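Local coordinates for 4'-phospho-dehydrooxetanocin synthase (Bacillus megaterium, PDB 5UL3), which uses a [4Fe-4S] cluster, S-adenosylmethionine and cobalamin to catalyse the oxidative ring contraction of dAMP to an oxetane aldehyde in oxetanocin A biosynthesis, at residues Asp179-Ser184 against Asp198-His203; Ser210-Val215 against Arg246-Met251; Leu256-Asp259 against Gly263-Tyr266. One frame throughout, in Å; residues are numbered along the deposited sequence. Where two conformers were deposited one is given.

Interaction 1 of 3, residues Asp179-Ser184 against Asp198-His203; sequences DIIGLS and DLIYSH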
ATOM      1  N   ASP A 179       5.495  27.366   7.375  1.00 25.42           N
ATOM      2  CA  ASP A 179       6.869  27.404   7.858  1.00 29.13           C
ATOM      3  C   ASP A 179       7.682  26.197   7.430  1.00 26.69           C
ATOM      4  O   ASP A 179       8.908  26.290   7.329  1.00 24.98           O
ATOM      5  CB  ASP A 179       6.872  27.498   9.381  1.00 24.25           C
ATOM      6  CG  ASP A 179       6.074  28.675   9.866  1.00 35.19           C
ATOM      7  OD1 ASP A 179       6.329  29.784   9.357  1.00 39.84           O
ATOM      8  OD2 ASP A 179       5.149  28.490  10.673  1.00 30.67           O
ATOM      9  N   ILE A 180       7.025  25.066   7.191  1.00 26.78           N
ATOM     10  CA  ILE A 180       7.671  23.850   6.708  1.00 24.46           C
ATOM     11  C   ILE A 180       6.819  23.316   5.573  1.00 20.18           C
ATOM     12  O   ILE A 180       5.594  23.233   5.712  1.00 26.94           O
ATOM     13  CB  ILE A 180       7.802  22.780   7.811  1.00 23.69           C
ATOM     14  CG1 ILE A 180       8.670  23.297   8.970  1.00 24.31           C
ATOM     15  CG2 ILE A 180       8.465  21.499   7.232  1.00 26.66           C
ATOM     16  CD1 ILE A 180       8.541  22.456  10.241  1.00 26.74           C
ATOM     17  N   ILE A 181       7.452  22.959   4.454  1.00 22.09           N
ATOM     18  CA  ILE A 181       6.752  22.337   3.342  1.00 23.35           C
ATOM     19  C   ILE A 181       7.338  20.947   3.167  1.00 22.39           C
ATOM     20  O   ILE A 181       8.562  20.795   3.116  1.00 26.49           O
ATOM     21  CB  ILE A 181       6.888  23.147   2.039  1.00 24.58           C
ATOM     22  CG1 ILE A 181       6.257  24.539   2.214  1.00 24.19           C
ATOM     23  CG2 ILE A 181       6.223  22.405   0.880  1.00 26.98           C
ATOM     24  CD1 ILE A 181       6.591  25.490   1.077  1.00 28.63           C
ATOM     25  N   GLY A 182       6.479  19.946   3.085  1.00 25.48           N
ATOM     26  CA  GLY A 182       6.929  18.580   2.865  1.00 28.56           C
ATOM     27  C   GLY A 182       6.242  17.953   1.676  1.00 22.67           C
ATOM     28  O   GLY A 182       5.024  18.058   1.524  1.00 26.37           O
ATOM     29  N   LEU A 183       7.032  17.271   0.843  1.00 26.66           N
ATOM     30  CA  LEU A 183       6.507  16.489  -0.269  1.00 25.51           C
ATOM     31  C   LEU A 183       6.746  15.006  -0.011  1.00 22.93           C
ATOM     32  O   LEU A 183       7.861  14.607   0.340  1.00 24.48           O
ATOM     33  CB  LEU A 183       7.167  16.871  -1.598  1.00 27.14           C
ATOM     34  CG  LEU A 183       7.341  18.346  -1.956  1.00 26.13           C
ATOM     35  CD1 LEU A 183       7.934  18.441  -3.381  1.00 29.20           C
ATOM     36  CD2 LEU A 183       5.996  19.090  -1.846  1.00 25.39           C
ATOM     37  N   SER A 184       5.709  14.199  -0.213  1.00 26.62           N
ATOM     38  CA  SER A 184       5.848  12.744  -0.225  1.00 25.01           C
ATOM     39  C   SER A 184       6.113  12.302  -1.666  1.00 25.72           C
ATOM     40  O   SER A 184       5.271  12.519  -2.548  1.00 27.69           O
ATOM     41  CB  SER A 184       4.581  12.093   0.335  1.00 28.97           C
ATOM     42  OG  SER A 184       4.767  10.704   0.568  1.00 25.27           O
ATOM     43  N   ASP A 198      11.264  22.985  -7.952  1.00 32.42           N
ATOM     44  CA  ASP A 198      11.742  24.135  -8.723  1.00 35.78           C
ATOM     45  C   ASP A 198      10.904  25.379  -8.437  1.00 29.13           C
ATOM     46  O   ASP A 198      11.443  26.449  -8.137  1.00 34.88           O
ATOM     47  CB  ASP A 198      11.718  23.815 -10.221  1.00 33.84           C
ATOM     48  CG  ASP A 198      12.866  22.914 -10.662  1.00 35.30           C
ATOM     49  OD1 ASP A 198      13.780  22.586  -9.864  1.00 33.88           O
ATOM     50  OD2 ASP A 198      12.845  22.520 -11.842  1.00 36.00           O
ATOM     51  N   LEU A 199       9.571  25.238  -8.488  1.00 29.26           N
ATOM     52  CA  LEU A 199       8.668  26.366  -8.265  1.00 26.34           C
ATOM     53  C   LEU A 199       8.690  26.843  -6.816  1.00 35.32           C
ATOM     54  O   LEU A 199       8.578  28.045  -6.551  1.00 30.91           O
ATOM     55  CB  LEU A 199       7.252  25.969  -8.657  1.00 24.57           C
ATOM     56  CG  LEU A 199       7.009  25.966 -10.156  1.00 33.58           C
ATOM     57  CD1 LEU A 199       5.808  25.108 -10.458  1.00 35.83           C
ATOM     58  CD2 LEU A 199       6.779  27.404 -10.599  1.00 31.74           C
ATOM     59  N   ILE A 200       8.804  25.914  -5.862  1.00 29.45           N
ATOM     60  CA  ILE A 200       8.901  26.310  -4.460  1.00 28.84           C
ATOM     61  C   ILE A 200      10.135  27.170  -4.238  1.00 27.79           C
ATOM     62  O   ILE A 200      10.066  28.229  -3.605  1.00 30.08           O
ATOM     63  CB  ILE A 200       8.929  25.067  -3.550  1.00 28.39           C
ATOM     64  CG1 ILE A 200       7.554  24.405  -3.526  1.00 28.25           C
ATOM     65  CG2 ILE A 200       9.385  25.464  -2.138  1.00 28.26           C
ATOM     66  CD1 ILE A 200       7.563  23.035  -2.822  1.00 31.76           C
ATOM     67  N   TYR A 201      11.293  26.710  -4.729  1.00 29.13           N
ATOM     68  CA  TYR A 201      12.521  27.465  -4.490  1.00 29.29           C
ATOM     69  C   TYR A 201      12.544  28.768  -5.285  1.00 32.17           C
ATOM     70  O   TYR A 201      13.078  29.771  -4.798  1.00 35.78           O
ATOM     71  CB  TYR A 201      13.750  26.622  -4.818  1.00 32.79           C
ATOM     72  CG  TYR A 201      14.080  25.612  -3.740  1.00 34.76           C
ATOM     73  CD1 TYR A 201      14.601  26.019  -2.522  1.00 34.76           C
ATOM     74  CD2 TYR A 201      13.864  24.257  -3.942  1.00 36.03           C
ATOM     75  CE1 TYR A 201      14.901  25.107  -1.531  1.00 35.50           C
ATOM     76  CE2 TYR A 201      14.159  23.336  -2.954  1.00 36.74           C
ATOM     77  CZ  TYR A 201      14.673  23.771  -1.748  1.00 30.92           C
ATOM     78  OH  TYR A 201      14.975  22.866  -0.747  1.00 31.98           O
ATOM     79  N   SER A 202      11.968  28.789  -6.493  1.00 32.95           N
ATOM     80  CA  SER A 202      11.918  30.067  -7.205  1.00 36.63           C
ATOM     81  C   SER A 202      11.057  31.083  -6.459  1.00 37.61           C
ATOM     82  O   SER A 202      11.368  32.279  -6.478  1.00 38.13           O
ATOM     83  CB  SER A 202      11.435  29.880  -8.652  1.00 35.76           C
ATOM     84  OG  SER A 202      10.118  29.368  -8.737  1.00 39.54           O
ATOM     85  N   HIS A 203      10.013  30.636  -5.752  1.00 31.66           N
ATOM     86  CA  HIS A 203       9.217  31.570  -4.966  1.00 26.64           C
ATOM     87  C   HIS A 203       9.873  31.929  -3.639  1.00 31.69           C
ATOM     88  O   HIS A 203       9.670  33.040  -3.134  1.00 30.57           O
ATOM     89  CB  HIS A 203       7.817  31.007  -4.737  1.00 30.65           C
ATOM     90  CG  HIS A 203       6.924  31.153  -5.930  1.00 30.06           C
ATOM     91  ND1 HIS A 203       6.952  30.279  -6.997  1.00 39.79           N
ATOM     92  CD2 HIS A 203       6.015  32.106  -6.244  1.00 27.98           C
ATOM     93  CE1 HIS A 203       6.076  30.671  -7.906  1.00 38.40           C
ATOM     94  NE2 HIS A 203       5.490  31.774  -7.471  1.00 30.05           N
TER
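I181 and L183 meet I200 through methyls; the flat groups lie to the side, with the imidazole edge of H203 turned back on its own helix. H203 ND1 donates to L199 O at 2.8 Å, and that oxygen is only 5° out of the ring plane. S202 OG also donates to L199 O, from above the carbonyl plane, and H203 N bonds to it as well. Three donors thus grip one oxygen, and ND1 fixes the rotation of the ring. The ring of Y201 meets that of Y231, with planes at about 15°.

The contact itself is aliphatic. The chain of I200 is extended beyond CB (chi2 171°), and its CD1 reaches the side chains of the strand. I200 CD1 lies 4.0 Å from I181 CG2 and 4.4 Å from L183 CD2. I181 and L183 stand on the same face of the strand, with G182 between them. G182, L183 and S184 line the cobalamin pocket, and S184 OG is hydrogen-bonded to the cofactor.

Both segments belong to the beta-alpha-beta unit 180-184, 190-205, 212-216 of the Rossmann fold. I200 also packs on I213 of the next strand, I181 touches L173 of helix 166-176, and I180 packs on helix 242-252.

Interaction 2 of 3, residues Ser210-Val215 against Arg246-Met251; sequences SSIITV and RDLIKM. With EDO (1,2-ethanediol), chain R.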
ATOM      1  N   SER A 210       8.763  31.528   2.696  0.50 32.96           N
ATOM      2  CA  SER A 210       9.955  31.271   3.503  0.50 31.04           C
ATOM      3  C   SER A 210       9.676  30.035   4.345  0.50 27.11           C
ATOM      4  O   SER A 210       8.872  30.084   5.278  0.50 30.23           O
ATOM      5  CB  SER A 210      10.323  32.477   4.369  0.50 33.79           C
ATOM      6  OG  SER A 210      10.659  33.589   3.547  0.50 34.60           O
ATOM      7  N   SER A 211      10.329  28.928   4.001  1.00 30.52           N
ATOM      8  CA  SER A 211      10.002  27.640   4.593  1.00 28.92           C
ATOM      9  C   SER A 211      11.224  26.737   4.613  1.00 26.09           C
ATOM     10  O   SER A 211      12.067  26.766   3.706  1.00 29.57           O
ATOM     11  CB  SER A 211       8.872  26.936   3.823  1.00 28.37           C
ATOM     12  OG  SER A 211       7.760  27.782   3.591  1.00 38.85           O
ATOM     13  N   ILE A 212      11.299  25.928   5.669  1.00 28.16           N
ATOM     14  CA  ILE A 212      12.085  24.703   5.627  1.00 26.58           C
ATOM     15  C   ILE A 212      11.424  23.746   4.650  1.00 26.55           C
ATOM     16  O   ILE A 212      10.213  23.500   4.733  1.00 28.10           O
ATOM     17  CB  ILE A 212      12.156  24.076   7.028  1.00 24.27           C
ATOM     18  CG1 ILE A 212      12.816  25.030   8.022  1.00 30.05           C
ATOM     19  CG2 ILE A 212      12.886  22.707   6.969  1.00 27.92           C
ATOM     20  CD1 ILE A 212      12.705  24.534   9.464  1.00 31.76           C
ATOM     21  N   ILE A 213      12.204  23.207   3.712  1.00 26.38           N
ATOM     22  CA  ILE A 213      11.698  22.289   2.696  1.00 25.73           C
ATOM     23  C   ILE A 213      12.220  20.895   3.012  1.00 30.13           C
ATOM     24  O   ILE A 213      13.425  20.713   3.226  1.00 29.17           O
ATOM     25  CB  ILE A 213      12.131  22.711   1.283  1.00 28.24           C
ATOM     26  CG1 ILE A 213      11.821  24.191   1.049  1.00 24.97           C
ATOM     27  CG2 ILE A 213      11.424  21.863   0.239  1.00 30.57           C
ATOM     28  CD1 ILE A 213      10.348  24.521   1.146  1.00 25.32           C
ATOM     29  N   THR A 214      11.325  19.910   3.024  1.00 24.94           N
ATOM     30  CA  THR A 214      11.738  18.529   3.234  1.00 27.56           C
ATOM     31  C   THR A 214      10.979  17.620   2.270  1.00 26.42           C
ATOM     32  O   THR A 214       9.875  17.943   1.828  1.00 25.63           O
ATOM     33  CB  THR A 214      11.538  18.106   4.715  1.00 27.18           C
ATOM     34  OG1 THR A 214      11.948  16.741   4.898  1.00 25.73           O
ATOM     35  CG2 THR A 214      10.094  18.255   5.174  1.00 24.65           C
ATOM     36  N   VAL A 215      11.592  16.491   1.907  1.00 25.23           N
ATOM     37  CA  VAL A 215      10.896  15.474   1.127  1.00 24.46           C
ATOM     38  C   VAL A 215      11.054  14.162   1.878  1.00 27.77           C
ATOM     39  O   VAL A 215      12.039  13.956   2.593  1.00 28.44           O
ATOM     40  CB  VAL A 215      11.409  15.321  -0.324  1.00 27.79           C
ATOM     41  CG1 VAL A 215      11.033  16.561  -1.194  1.00 27.74           C
ATOM     42  CG2 VAL A 215      12.909  15.056  -0.341  1.00 27.36           C
ATOM     43  N   ARG A 246       8.451  16.640  14.078  1.00 22.36           N
ATOM     44  CA  ARG A 246       8.572  17.166  15.436  1.00 24.85           C
ATOM     45  C   ARG A 246       9.872  17.945  15.617  1.00 25.41           C
ATOM     46  O   ARG A 246       9.886  19.039  16.204  1.00 21.41           O
ATOM     47  CB  ARG A 246       8.515  16.009  16.445  1.00 24.09           C
ATOM     48  CG  ARG A 246       8.759  16.430  17.884  1.00 22.77           C
ATOM     49  CD  ARG A 246       9.193  15.216  18.728  1.00 24.79           C
ATOM     50  NE  ARG A 246      10.499  14.704  18.331  1.00 25.12           N
ATOM     51  CZ  ARG A 246      11.001  13.537  18.722  1.00 31.07           C
ATOM     52  NH1 ARG A 246      10.307  12.748  19.530  1.00 31.76           N
ATOM     53  NH2 ARG A 246      12.200  13.162  18.309  1.00 30.10           N
ATOM     54  N   ASP A 247      10.977  17.388  15.134  1.00 25.39           N
ATOM     55  CA  ASP A 247      12.278  18.002  15.383  1.00 28.78           C
ATOM     56  C   ASP A 247      12.541  19.182  14.457  1.00 23.57           C
ATOM     57  O   ASP A 247      13.225  20.128  14.858  1.00 27.04           O
ATOM     58  CB  ASP A 247      13.394  16.951  15.265  1.00 25.31           C
ATOM     59  CG  ASP A 247      13.466  16.047  16.486  1.00 25.98           C
ATOM     60  OD1 ASP A 247      12.691  16.242  17.437  1.00 25.96           O
ATOM     61  OD2 ASP A 247      14.319  15.124  16.500  1.00 26.88           O
ATOM     62  N   LEU A 248      11.993  19.166  13.235  1.00 24.90           N
ATOM     63  CA  LEU A 248      12.088  20.353  12.385  1.00 25.56           C
ATOM     64  C   LEU A 248      11.348  21.531  13.004  1.00 26.28           C
ATOM     65  O   LEU A 248      11.780  22.681  12.865  1.00 27.21           O
ATOM     66  CB  LEU A 248      11.530  20.058  10.998  1.00 23.47           C
ATOM     67  CG  LEU A 248      12.371  19.098  10.154  1.00 28.04           C
ATOM     68  CD1 LEU A 248      11.678  18.865   8.835  1.00 24.08           C
ATOM     69  CD2 LEU A 248      13.755  19.683   9.942  1.00 28.91           C
ATOM     70  N   ILE A 249      10.245  21.252  13.695  1.00 22.09           N
ATOM     71  CA  ILE A 249       9.507  22.292  14.407  1.00 22.03           C
ATOM     72  C   ILE A 249      10.348  22.831  15.554  1.00 28.43           C
ATOM     73  O   ILE A 249      10.431  24.044  15.768  1.00 27.16           O
ATOM     74  CB  ILE A 249       8.158  21.735  14.890  1.00 22.16           C
ATOM     75  CG1 ILE A 249       7.223  21.495  13.693  1.00 24.21           C
ATOM     76  CG2 ILE A 249       7.501  22.647  15.923  1.00 26.33           C
ATOM     77  CD1 ILE A 249       6.013  20.640  14.035  1.00 25.71           C
ATOM     78  N   LYS A 250      11.005  21.941  16.302  1.00 25.93           N
ATOM     79  CA  LYS A 250      11.936  22.421  17.320  1.00 26.00           C
ATOM     80  C   LYS A 250      13.054  23.251  16.694  1.00 29.23           C
ATOM     81  O   LYS A 250      13.440  24.294  17.238  1.00 34.14           O
ATOM     82  CB  LYS A 250      12.510  21.244  18.115  1.00 26.65           C
ATOM     83  CG  LYS A 250      11.461  20.509  18.933  1.00 30.02           C
ATOM     84  CD  LYS A 250      12.027  19.183  19.471  1.00 37.92           C
ATOM     85  CE  LYS A 250      12.584  19.320  20.867  1.00 52.50           C
ATOM     86  NZ  LYS A 250      11.544  18.967  21.883  1.00 71.60           N
ATOM     87  N   MET A 251      13.593  22.809  15.554  1.00 25.10           N
ATOM     88  CA  MET A 251      14.662  23.578  14.920  1.00 28.16           C
ATOM     89  C   MET A 251      14.166  24.957  14.489  1.00 38.30           C
ATOM     90  O   MET A 251      14.902  25.948  14.583  1.00 29.91           O
ATOM     91  CB  MET A 251      15.231  22.820  13.729  1.00 32.18           C
ATOM     92  CG  MET A 251      16.451  23.484  13.129  1.00 33.10           C
ATOM     93  SD  MET A 251      17.135  22.564  11.751  1.00 33.31           S
ATOM     94  CE  MET A 251      15.932  22.882  10.478  1.00 31.30           C
TER
HETATM   95  C1  EDO R 817      16.209  26.698  10.488  1.00 58.86           C
HETATM   96  O1  EDO R 817      15.082  27.581  10.528  1.00 48.16           O
HETATM   97  C2  EDO R 817      17.299  27.242  11.407  1.00 66.81           C
HETATM   98  O2  EDO R 817      16.697  27.751  12.607  1.00 63.17           O
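I212 is the first residue of 210-215 to touch the helix. I212 CD1 is 3.8 Å from M251 CE, and the two side chains cross obliquely. The same atom, I212 CD1, lies 4.0 Å from L248 O. I212 CG2 is 4.3 Å from L248 CD2. M251 runs straight to SD and then bends (chi3 73°), which brings CE to the isoleucine. An ethanediol, a likely crystallisation additive, has its C1 near this methyl and donates from O2 to M251 O at 3.2 Å.

I213 points away from this helix and packs on L197 and I204 of helix 190-205. This alternation fits the Rossmann fold that houses cobalamin, in which helices cover both faces of a parallel sheet. Helix 242-252 returns against the strand, as such helices do. The N-to-C directions of strand 212-215 and helix 246-251 differ by 165°, nearly antiparallel. The axes of these two short elements come within 10.8 Å of each other.

T214 again points toward the helix. T214 CG2 is 4.0 Å from L248 CD1. OG1 is anti to the backbone N (chi1 180°) and is hydrogen-bonded to L235 O of the neighbouring strand. T214 also touches the cobalamin. Within the helix segment, R246 NE forms a salt bridge with D247 OD1 at 2.8 Å, meeting it from above the carboxylate plane.

Interaction 3 of 3, residues Leu256-Asp259 against Gly263-Tyr266; sequences LKLD and GISY. With EDO (1,2-ethanediol), chain L; EDO (1,2-ethanediol), chain M.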
ATOM      1  N   LEU A 256      16.692  23.086  18.605  1.00 33.00           N
ATOM      2  CA  LEU A 256      17.515  21.981  18.146  1.00 34.32           C
ATOM      3  C   LEU A 256      18.409  22.487  17.030  1.00 38.18           C
ATOM      4  O   LEU A 256      18.007  23.342  16.238  1.00 34.86           O
ATOM      5  CB  LEU A 256      16.683  20.801  17.595  1.00 33.39           C
ATOM      6  CG  LEU A 256      16.044  19.759  18.505  1.00 39.46           C
ATOM      7  CD1 LEU A 256      15.584  18.598  17.637  1.00 35.11           C
ATOM      8  CD2 LEU A 256      17.027  19.268  19.559  1.00 40.83           C
ATOM      9  N   LYS A 257      19.604  21.925  16.938  1.00 29.39           N
ATOM     10  CA  LYS A 257      20.426  22.166  15.765  1.00 31.03           C
ATOM     11  C   LYS A 257      20.085  21.151  14.683  1.00 38.62           C
ATOM     12  O   LYS A 257      19.516  20.092  14.953  1.00 34.69           O
ATOM     13  CB  LYS A 257      21.917  22.075  16.101  1.00 36.23           C
ATOM     14  CG  LYS A 257      22.343  22.821  17.352  1.00 46.07           C
ATOM     15  CD  LYS A 257      23.863  22.759  17.498  1.00 54.11           C
ATOM     16  CE  LYS A 257      24.326  23.219  18.868  1.00 71.86           C
ATOM     17  NZ  LYS A 257      23.966  22.247  19.941  1.00 76.90           N
ATOM     18  N   LEU A 258      20.468  21.482  13.446  1.00 32.48           N
ATOM     19  CA  LEU A 258      20.214  20.591  12.318  1.00 32.07           C
ATOM     20  C   LEU A 258      20.803  19.203  12.549  1.00 38.98           C
ATOM     21  O   LEU A 258      20.206  18.197  12.151  1.00 34.71           O
ATOM     22  CB  LEU A 258      20.774  21.199  11.032  1.00 37.12           C
ATOM     23  CG  LEU A 258      20.506  20.483   9.705  1.00 36.32           C
ATOM     24  CD1 LEU A 258      19.017  20.365   9.437  1.00 35.31           C
ATOM     25  CD2 LEU A 258      21.184  21.215   8.558  1.00 36.76           C
ATOM     26  N   ASP A 259      21.974  19.117  13.178  1.00 36.43           N
ATOM     27  CA  ASP A 259      22.581  17.801  13.358  1.00 39.20           C
ATOM     28  C   ASP A 259      21.951  17.009  14.499  1.00 35.25           C
ATOM     29  O   ASP A 259      22.403  15.894  14.784  1.00 36.75           O
ATOM     30  CB  ASP A 259      24.104  17.929  13.543  1.00 41.82           C
ATOM     31  CG  ASP A 259      24.517  18.566  14.869  1.00 42.73           C
ATOM     32  OD1 ASP A 259      23.669  18.943  15.697  1.00 40.61           O
ATOM     33  OD2 ASP A 259      25.741  18.681  15.086  1.00 47.98           O
ATOM     34  N   GLY A 263      16.364  11.526  12.089  1.00 23.72           N
ATOM     35  CA  GLY A 263      16.069  10.790  10.864  1.00 24.96           C
ATOM     36  C   GLY A 263      16.102  11.564   9.564  1.00 24.76           C
ATOM     37  O   GLY A 263      15.284  11.297   8.666  1.00 24.97           O
ATOM     38  N   ILE A 264      17.046  12.492   9.414  1.00 25.60           N
ATOM     39  CA  ILE A 264      17.191  13.211   8.153  1.00 28.56           C
ATOM     40  C   ILE A 264      18.589  13.008   7.582  1.00 31.52           C
ATOM     41  O   ILE A 264      19.556  12.724   8.302  1.00 33.39           O
ATOM     42  CB  ILE A 264      16.927  14.728   8.281  1.00 29.63           C
ATOM     43  CG1 ILE A 264      17.902  15.332   9.288  1.00 28.38           C
ATOM     44  CG2 ILE A 264      15.468  15.016   8.637  1.00 28.29           C
ATOM     45  CD1 ILE A 264      17.959  16.865   9.225  1.00 33.72           C
ATOM     46  N   SER A 265      18.684  13.151   6.265  0.50 27.92           N
ATOM     47  CA  SER A 265      19.958  13.288   5.575  0.50 32.09           C
ATOM     48  C   SER A 265      20.025  14.672   4.944  0.50 34.28           C
ATOM     49  O   SER A 265      19.016  15.193   4.459  0.50 30.53           O
ATOM     50  CB  SER A 265      20.144  12.202   4.512  0.50 31.19           C
ATOM     51  OG  SER A 265      18.996  12.071   3.698  0.50 29.82           O
ATOM     52  N   TYR A 266      21.211  15.273   4.967  1.00 31.96           N
ATOM     53  CA  TYR A 266      21.368  16.646   4.503  1.00 34.11           C
ATOM     54  C   TYR A 266      22.827  16.889   4.141  1.00 46.63           C
ATOM     55  O   TYR A 266      23.716  16.104   4.486  1.00 36.54           O
ATOM     56  CB  TYR A 266      20.885  17.632   5.570  1.00 30.58           C
ATOM     57  CG  TYR A 266      21.699  17.575   6.842  1.00 37.29           C
ATOM     58  CD1 TYR A 266      21.463  16.600   7.814  1.00 33.30           C
ATOM     59  CD2 TYR A 266      22.716  18.491   7.068  1.00 41.69           C
ATOM     60  CE1 TYR A 266      22.236  16.544   8.977  1.00 37.73           C
ATOM     61  CE2 TYR A 266      23.480  18.451   8.226  1.00 42.48           C
ATOM     62  CZ  TYR A 266      23.241  17.479   9.171  1.00 42.60           C
ATOM     63  OH  TYR A 266      24.011  17.464  10.311  1.00 47.89           O
TER
HETATM   64  C1  EDO L 811      25.253  21.587  11.135  1.00 64.70           C
HETATM   65  O1  EDO L 811      25.206  21.950   9.746  1.00 70.91           O
HETATM   66  C2  EDO L 811      24.120  22.253  11.913  1.00 59.66           C
HETATM   67  O2  EDO L 811      23.946  21.612  13.192  1.00 41.53           O
HETATM   68  C1  EDO M 812      25.127  14.069  15.629  1.00 54.68           C
HETATM   69  O1  EDO M 812      24.816  14.454  14.281  1.00 47.28           O
HETATM   70  C2  EDO M 812      25.499  15.297  16.458  1.00 65.09           C
HETATM   71  O2  EDO M 812      24.473  15.585  17.423  1.00 60.06           O
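L258 lies over the ring of Y266. It belongs to the link that follows helix 242-252 of the cobalamin-binding Rossmann fold. The link leads into strand 264-267, which joins the sheet antiparallel to strand 235-237. L258 CB meets C2 of the chain L ethanediol at 3.6 Å. CG is anti to the backbone N (chi1 -175°), which carries it over the tyrosine. L258 CG sits 3.9 Å from the centroid of the Y266 ring and 12° off the normal, a CH-pi contact. The branches then part. L258 CD1 goes to I264 CD1 at 3.7 Å, with the two side chains at about a right angle. L258 CD2 goes to Y266 CD2 at 3.5 Å. One leucine thus covers a ring face and touches an isoleucine tip. The backbone of L258 is held too, since L258 O is hydrogen-bonded to N276 ND2.

L258 also touches L235, so it joins the link to the sheet. D259 adds its CB against Y266 OH, while its carboxylate leads away from the strand. Two ethanediols bind the backbone here. D259 N donates to O2 of the chain L ethanediol at 3.2 Å, and D259 O accepts from O1 of the chain M ethanediol at 2.9 Å.

How the interactions relate
From the N terminus the three contacts follow in series, with no nesting or crossing. Interaction 1 closes a loop of 13 residues, and interaction 2 a longer one of 30. Interaction 3 closes a short turn of three residues. All reach the same mixed sheet. Interactions 1 and 2 share neighbouring strands: I181 N lies 2.8 Å from I212 O and I181 O 2.9 Å from T214 N, probable hydrogen bonds. Their helices, 190-205 and 242-252, cover opposite faces. Interaction 3 joins interaction 2 through the end of helix 242-252, where M251 SD packs on L258 CA. Interactions 1 and 3 do not touch.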